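Local coordinates for 3-dehydroquinate dehydratase (Geobacillus kaustophilus, PDB 2YR1), which probably catalyses the cis-dehydration of 3-dehydroquinate to 3-dehydroshikimate, the third step of the chorismate pathway, through a Schiff-base intermediate, at residues I214-G219 / A225-V230. Numbering follows the deposited sequence.
Sequences ITRLAG and AVTFAV
T227 and R216 illustrate how one strand hydroxyl can fasten a helix to a barrel wall. The direct hydrogen bond runs from T227 OG1 to the backbone carbonyl R216 O, at 2.6 Å; the hydroxyl meets one lone pair of the oxygen within the plane of the C=O group, with a C=O...OG1 angle of 115°. With OG1 trans to the T227 backbone nitrogen (chi1 -177°), the hydroxyl reaches across to the helix, and it also touches R216 CB at 3.4 Å.

A water makes the second link. It donates to T227 OG1 (3.0 Å), accepts from the backbone F228 N (2.8 Å), and takes a weak bond from R216 NH1, so the threonine hydroxyl is used both as donor and as acceptor.

Packing is slighter. The arginine, its aliphatic part stretched out, passes the strand at a slant, its guanidinium plane 36° from the F228 ring. R216 NH1 approaches F228 O obliquely at 3.5 Å, without a hydrogen bond, and F228 CB at 4.0 Å; P237 O holds NH2. F228 also neighbours E50 and Q239.

Helix 213-218 is joined to strand 226-228, the TIM barrel's last, an arrangement consistent with holding R216 at the predicted 3-dehydroquinate site of a type I dehydroquinase.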
# COMPACT_ATOMS: atom_id res chain seq x y z
N ILE A 214 -5.62 2.45 -0.49
CA ILE A 214 -4.19 2.18 -0.39
C ILE A 214 -3.35 3.32 -0.94
O ILE A 214 -2.25 3.60 -0.43
CB ILE A 214 -3.76 0.86 -1.11
CG1 ILE A 214 -2.28 0.56 -0.82
CG2 ILE A 214 -3.95 0.98 -2.63
CD1 ILE A 214 -1.95 0.34 0.67
N THR A 215 -3.87 3.97 -1.98
CA THR A 215 -3.13 5.06 -2.60
C THR A 215 -3.00 6.31 -1.73
O THR A 215 -2.04 7.07 -1.88
CB THR A 215 -3.75 5.41 -3.96
OG1 THR A 215 -2.74 5.96 -4.79
CG2 THR A 215 -4.86 6.42 -3.82
N ARG A 216 -3.94 6.50 -0.82
CA ARG A 216 -3.90 7.65 0.08
C ARG A 216 -2.93 7.39 1.23
O ARG A 216 -2.44 8.32 1.87
CB ARG A 216 -5.32 7.93 0.65
CG ARG A 216 -6.37 8.18 -0.42
CD ARG A 216 -7.72 8.56 0.20
NE ARG A 216 -8.74 8.90 -0.79
CZ ARG A 216 -8.79 10.04 -1.48
NH1 ARG A 216 -7.86 10.96 -1.31
NH2 ARG A 216 -9.77 10.26 -2.34
N LEU A 217 -2.63 6.13 1.49
CA LEU A 217 -1.74 5.78 2.59
C LEU A 217 -0.33 5.44 2.13
O LEU A 217 0.61 5.53 2.92
CB LEU A 217 -2.32 4.58 3.37
CG LEU A 217 -3.73 4.67 3.97
CD1 LEU A 217 -4.17 3.31 4.45
CD2 LEU A 217 -3.76 5.68 5.12
N ALA A 218 -0.18 5.03 0.87
CA ALA A 218 1.12 4.62 0.36
C ALA A 218 1.57 5.29 -0.93
O ALA A 218 2.63 4.97 -1.45
CB ALA A 218 1.13 3.10 0.17
N GLY A 219 0.77 6.20 -1.46
CA GLY A 219 1.16 6.85 -2.69
C GLY A 219 2.48 7.60 -2.58
O GLY A 219 3.21 7.71 -3.56
N ALA A 225 3.21 13.51 -3.16
CA ALA A 225 3.61 14.35 -2.04
C ALA A 225 2.55 14.77 -1.05
O ALA A 225 2.87 15.19 0.07
CB ALA A 225 4.31 15.59 -2.56
N VAL A 226 1.29 14.68 -1.46
CA VAL A 226 0.19 15.10 -0.61
C VAL A 226 -0.92 14.06 -0.61
O VAL A 226 -1.19 13.47 -1.65
CB VAL A 226 -0.44 16.40 -1.13
CG1 VAL A 226 -1.56 16.82 -0.19
CG2 VAL A 226 0.61 17.47 -1.27
N THR A 227 -1.53 13.81 0.54
CA THR A 227 -2.66 12.87 0.60
C THR A 227 -3.80 13.63 1.29
O THR A 227 -3.58 14.38 2.24
CB THR A 227 -2.32 11.58 1.40
OG1 THR A 227 -3.44 10.68 1.36
CG2 THR A 227 -2.03 11.91 2.88
N PHE A 228 -5.02 13.46 0.78
CA PHE A 228 -6.18 14.13 1.34
C PHE A 228 -6.93 13.24 2.33
O PHE A 228 -7.33 12.11 2.00
CB PHE A 228 -7.14 14.57 0.22
CG PHE A 228 -6.62 15.71 -0.64
CD1 PHE A 228 -7.50 16.58 -1.25
CD2 PHE A 228 -5.25 15.89 -0.84
CE1 PHE A 228 -7.04 17.63 -2.05
CE2 PHE A 228 -4.77 16.94 -1.65
CZ PHE A 228 -5.67 17.81 -2.25
N ALA A 229 -7.11 13.74 3.55
CA ALA A 229 -7.80 12.99 4.61
C ALA A 229 -8.98 13.78 5.17
O ALA A 229 -9.11 14.99 4.91
CB ALA A 229 -6.84 12.67 5.72
N VAL A 230 -9.83 13.12 5.95
CA VAL A 230 -10.98 13.82 6.53
C VAL A 230 -10.61 14.47 7.86
O VAL A 230 -10.13 13.80 8.78
CB VAL A 230 -12.17 12.87 6.77
CG1 VAL A 230 -13.32 13.64 7.47
CG2 VAL A 230 -12.64 12.29 5.45
O HOH W 1 -5.21 11.25 -0.98